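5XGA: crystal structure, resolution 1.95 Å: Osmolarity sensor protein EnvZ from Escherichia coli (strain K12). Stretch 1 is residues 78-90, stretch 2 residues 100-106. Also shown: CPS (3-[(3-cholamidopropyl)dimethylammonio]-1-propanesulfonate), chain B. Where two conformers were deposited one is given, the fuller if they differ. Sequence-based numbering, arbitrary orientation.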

# COMPACT_ATOMS: atom_id res chain seq x y z
N GLN A 78 -1.08 4.79 -10.52
CA GLN A 78 0.32 4.46 -10.26
C GLN A 78 0.39 3.16 -9.46
O GLN A 78 1.19 2.28 -9.76
CB GLN A 78 1.02 5.60 -9.52
CG GLN A 78 2.50 5.31 -9.21
CD GLN A 78 3.21 6.45 -8.48
OE1 GLN A 78 4.22 6.98 -8.96
NE2 GLN A 78 2.70 6.83 -7.31
N MET A 79 -0.46 3.03 -8.46
CA MET A 79 -0.53 1.80 -7.67
C MET A 79 -1.05 0.65 -8.53
O MET A 79 -0.46 -0.43 -8.53
CB MET A 79 -1.44 2.01 -6.44
CG MET A 79 -1.64 0.76 -5.58
SD MET A 79 -0.19 0.33 -4.59
CE MET A 79 -0.02 1.80 -3.56
N ALA A 80 -2.12 0.88 -9.28
CA ALA A 80 -2.70 -0.17 -10.13
C ALA A 80 -1.66 -0.75 -11.09
O ALA A 80 -1.57 -1.97 -11.28
CB ALA A 80 -3.90 0.36 -10.92
N GLN A 81 -0.89 0.13 -11.71
CA GLN A 81 0.13 -0.28 -12.67
C GLN A 81 1.22 -1.14 -12.03
O GLN A 81 1.70 -2.08 -12.65
CB GLN A 81 0.77 0.94 -13.32
CG GLN A 81 0.95 0.81 -14.82
CD GLN A 81 0.71 2.12 -15.53
OE1 GLN A 81 0.77 3.19 -14.93
NE2 GLN A 81 0.42 2.04 -16.83
N GLN A 82 1.61 -0.83 -10.80
CA GLN A 82 2.66 -1.59 -10.13
C GLN A 82 2.14 -2.91 -9.61
O GLN A 82 2.83 -3.93 -9.68
CB GLN A 82 3.26 -0.79 -8.97
CG GLN A 82 4.17 0.34 -9.40
CD GLN A 82 5.40 -0.15 -10.13
OE1 GLN A 82 6.20 -0.93 -9.59
NE2 GLN A 82 5.55 0.29 -11.37
N LEU A 83 0.94 -2.91 -9.06
CA LEU A 83 0.37 -4.14 -8.51
C LEU A 83 -0.17 -5.03 -9.60
O LEU A 83 -0.40 -6.22 -9.39
CB LEU A 83 -0.75 -3.84 -7.50
CG LEU A 83 -0.36 -2.98 -6.29
CD1 LEU A 83 -1.46 -3.03 -5.23
CD2 LEU A 83 0.98 -3.42 -5.71
N GLY A 84 -0.42 -4.43 -10.77
CA GLY A 84 -0.87 -5.18 -11.93
C GLY A 84 -2.34 -5.58 -11.94
O GLY A 84 -2.70 -6.63 -12.49
N GLY A 85 -3.18 -4.75 -11.34
CA GLY A 85 -4.61 -5.00 -11.30
C GLY A 85 -5.35 -3.78 -10.80
O GLY A 85 -4.72 -2.87 -10.27
N PRO A 86 -6.69 -3.74 -10.98
CA PRO A 86 -7.49 -2.57 -10.58
C PRO A 86 -7.36 -2.26 -9.11
O PRO A 86 -7.56 -3.12 -8.24
CB PRO A 86 -8.92 -3.00 -10.93
CG PRO A 86 -8.75 -3.97 -12.05
CD PRO A 86 -7.50 -4.74 -11.70
N THR A 87 -7.07 -1.00 -8.82
CA THR A 87 -6.80 -0.59 -7.45
C THR A 87 -7.45 0.75 -7.14
O THR A 87 -7.68 1.56 -8.04
CB THR A 87 -5.28 -0.51 -7.20
OG1 THR A 87 -4.68 -1.76 -7.57
CG2 THR A 87 -4.99 -0.21 -5.75
N GLU A 88 -7.77 0.96 -5.87
CA GLU A 88 -8.22 2.26 -5.40
C GLU A 88 -7.29 2.73 -4.28
O GLU A 88 -7.03 1.99 -3.34
CB GLU A 88 -9.67 2.17 -4.90
CG GLU A 88 -10.13 3.32 -4.01
CD GLU A 88 -10.42 4.59 -4.78
OE1 GLU A 88 -9.60 4.95 -5.64
OE2 GLU A 88 -11.47 5.22 -4.52
N VAL A 89 -6.77 3.95 -4.40
CA VAL A 89 -6.00 4.56 -3.33
C VAL A 89 -6.73 5.81 -2.86
O VAL A 89 -7.03 6.70 -3.66
CB VAL A 89 -4.57 4.94 -3.78
CG1 VAL A 89 -3.89 5.81 -2.72
CG2 VAL A 89 -3.74 3.66 -4.10
N ARG A 90 -7.02 5.87 -1.57
CA ARG A 90 -7.60 7.08 -0.98
C ARG A 90 -6.66 7.59 0.10
O ARG A 90 -5.97 6.79 0.75
CB ARG A 90 -8.99 6.80 -0.41
CG ARG A 90 -10.00 6.36 -1.45
CD ARG A 90 -11.41 6.43 -0.91
NE ARG A 90 -12.29 5.60 -1.72
CZ ARG A 90 -13.45 5.11 -1.30
NH1 ARG A 90 -13.87 5.38 -0.08
NH2 ARG A 90 -14.18 4.34 -2.11
N VAL A 100 -2.79 6.29 4.17
CA VAL A 100 -3.22 5.76 2.88
C VAL A 100 -4.20 4.61 3.10
O VAL A 100 -4.00 3.75 3.96
CB VAL A 100 -2.03 5.26 2.03
CG1 VAL A 100 -2.53 4.48 0.79
CG2 VAL A 100 -1.15 6.44 1.62
N TRP A 101 -5.29 4.65 2.34
CA TRP A 101 -6.28 3.58 2.35
C TRP A 101 -6.27 2.95 0.96
O TRP A 101 -6.39 3.66 -0.04
CB TRP A 101 -7.68 4.13 2.68
CG TRP A 101 -7.81 4.56 4.11
CD1 TRP A 101 -7.52 5.79 4.64
CD2 TRP A 101 -8.28 3.76 5.20
NE1 TRP A 101 -7.77 5.80 5.99
CE2 TRP A 101 -8.24 4.56 6.36
CE3 TRP A 101 -8.73 2.44 5.31
CZ2 TRP A 101 -8.64 4.09 7.61
CZ3 TRP A 101 -9.12 1.97 6.55
CH2 TRP A 101 -9.07 2.79 7.68
N LEU A 102 -6.11 1.63 0.91
CA LEU A 102 -5.86 0.90 -0.32
C LEU A 102 -6.83 -0.28 -0.43
O LEU A 102 -7.00 -1.02 0.54
CB LEU A 102 -4.41 0.40 -0.36
CG LEU A 102 -4.03 -0.62 -1.42
CD1 LEU A 102 -4.01 0.01 -2.81
CD2 LEU A 102 -2.70 -1.27 -1.12
N LYS A 103 -7.46 -0.42 -1.59
CA LYS A 103 -8.26 -1.59 -1.89
C LYS A 103 -7.85 -2.11 -3.27
O LYS A 103 -7.61 -1.31 -4.18
CB LYS A 103 -9.77 -1.27 -1.84
CG LYS A 103 -10.65 -2.48 -2.13
CD LYS A 103 -12.13 -2.21 -1.84
CE LYS A 103 -12.48 -2.49 -0.37
NZ LYS A 103 -13.96 -2.46 -0.17
N THR A 104 -7.75 -3.43 -3.42
CA THR A 104 -7.36 -4.00 -4.71
C THR A 104 -8.34 -5.05 -5.18
O THR A 104 -9.16 -5.54 -4.41
CB THR A 104 -5.97 -4.68 -4.70
OG1 THR A 104 -6.10 -6.01 -4.16
CG2 THR A 104 -4.95 -3.85 -3.90
N TRP A 105 -8.20 -5.43 -6.45
CA TRP A 105 -9.12 -6.37 -7.07
C TRP A 105 -9.01 -7.74 -6.42
O TRP A 105 -9.94 -8.54 -6.49
CB TRP A 105 -8.86 -6.47 -8.57
CG TRP A 105 -7.65 -7.29 -8.93
CD1 TRP A 105 -7.65 -8.55 -9.46
CD2 TRP A 105 -6.27 -6.93 -8.77
NE1 TRP A 105 -6.36 -8.99 -9.65
CE2 TRP A 105 -5.49 -8.01 -9.23
CE3 TRP A 105 -5.62 -5.79 -8.28
CZ2 TRP A 105 -4.09 -7.99 -9.22
CZ3 TRP A 105 -4.23 -5.77 -8.27
CH2 TRP A 105 -3.48 -6.86 -8.74
N LEU A 106 -7.86 -7.99 -5.78
CA LEU A 106 -7.55 -9.26 -5.13
C LEU A 106 -8.37 -9.52 -3.87
O LEU A 106 -8.68 -10.66 -3.54
CB LEU A 106 -6.05 -9.32 -4.76
CG LEU A 106 -4.99 -9.34 -5.85
CD1 LEU A 106 -3.62 -9.05 -5.25
CD2 LEU A 106 -4.96 -10.68 -6.59
C1 CPS B . -2.50 -7.04 -0.34
C2 CPS B . -2.86 -7.98 0.79
C3 CPS B . -1.75 -9.91 -0.46
C4 CPS B . -1.86 -11.35 -0.90
C5 CPS B . -2.18 -12.26 0.24
C6 CPS B . -3.43 -11.74 0.90
C7 CPS B . -3.85 -12.79 1.89
C8 CPS B . -3.47 -14.05 1.15
C9 CPS B . -2.68 -13.65 -0.09
C10 CPS B . -0.96 -12.30 1.14
C11 CPS B . -1.70 -7.96 1.76
C12 CPS B . -3.64 -6.84 -1.31
C13 CPS B . -4.84 -6.28 -0.58
C14 CPS B . -5.27 -7.28 0.47
C15 CPS B . -4.15 -7.52 1.46
C16 CPS B . -4.62 -8.45 2.57
C17 CPS B . -4.63 -9.91 2.15
C18 CPS B . -3.32 -10.33 1.45
C19 CPS B . -2.98 -9.42 0.29
C20 CPS B . -1.66 -14.74 -0.50
C21 CPS B . -0.66 -14.34 -1.58
C22 CPS B . -2.36 -16.04 -0.88
C23 CPS B . -1.49 -17.27 -1.02
C24 CPS B . -2.31 -18.52 -0.71
C25 CPS B . -2.73 -20.40 0.83
C26 CPS B . -2.30 -20.96 2.19
C27 CPS B . -3.11 -22.18 2.69
C28 CPS B . -1.29 -23.52 3.42
C29 CPS B . -2.17 -21.86 4.88
C30 CPS B . -3.54 -23.75 4.44
N1 CPS B . -2.02 -19.18 0.41
N2 CPS B . -2.52 -22.85 3.86
O1 CPS B . -3.19 -18.92 -1.46
O2 CPS B . -5.85 -5.96 -1.53
O3 CPS B . -5.80 -10.20 1.38
O4 CPS B . -2.90 -11.43 -1.83

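The contact is built on an antiparallel pairing of strand 87-90 with strand 100-104, and its strongest terms belong to the backbone. E88 N donates to K103 O at 2.8 Å and K103 N returns the bond to E88 O at 3.0 Å; two residues along, R90 N to W101 O and W101 N to R90 O, both 2.8 Å, close the second ring. All four are nearly straight. Between them sits the non-hydrogen-bonded pair V89 with L102; a second, T87 with T104, lies beyond E88 and K103. In these pairs CA-H groups face carbonyls instead, as in V89 CA to W101 O at 3.4 Å. Past the strand end, W105 N reaches P86 O at 3.0 Å, but the bond is bent and weak.

Alternation then sorts the side chains. E88, R90, W101 and K103 share one face of the sheet, and all four lead their ends away from the opposite stretch. One charge pair on this face is made within the strand: R90 NE meets E88 OE2 at 2.9 Å, a salt bridge between residues i and i+2. Across the strands the side-chain contact on this face is slight, R90 CB lying 4.3 Å from W101 CB.

T87, V89, L102 and T104 occupy the other face, where the helix of the first stretch packs. L102, with chi1 t and chi2 p, is the hub: its CD1 lies 3.7 Å from M79 CG, 3.9 Å from V89 CG2 and a tight 3.1 Å from T87 CG2. V89 CG1 extends the apolar patch to V100 CG1 at 4.0 Å, and L83 CD1 meets T104 CG2 at 3.8 Å. M79, L83, V89, V100 and L102 are buried, as apolar side chains should be where helix and sheet pack, whereas E88, R90 and K103 on the other face remain partly exposed, which suits charged groups. The two threonines combine beta-branched strand residues with useful hydroxyls: T87 OG1 donates to G85 O at 2.9 Å, bracing the turn, while T104 OG1 hydrogen-bonds CPS O2 at 2.6 Å.

W105 supplies the broadest single piece of the contact, with 111 of the 593 Å² buried in total from both sides, and its ring lies against the helix-to-strand connection. G85 CA sits over the six-membered ring, 3.2 Å from its centroid, in a CH-pi contact; a CB there would fall 2.2 Å from W105 CE2, so the close approach requires glycine. G84, the first residue to leave the helix, has positive phi, which itself favours glycine. L83 O lies at the ring edge, 3.2 Å from W105 CH2, and P86 CD packs 3.8 Å from W105 CG.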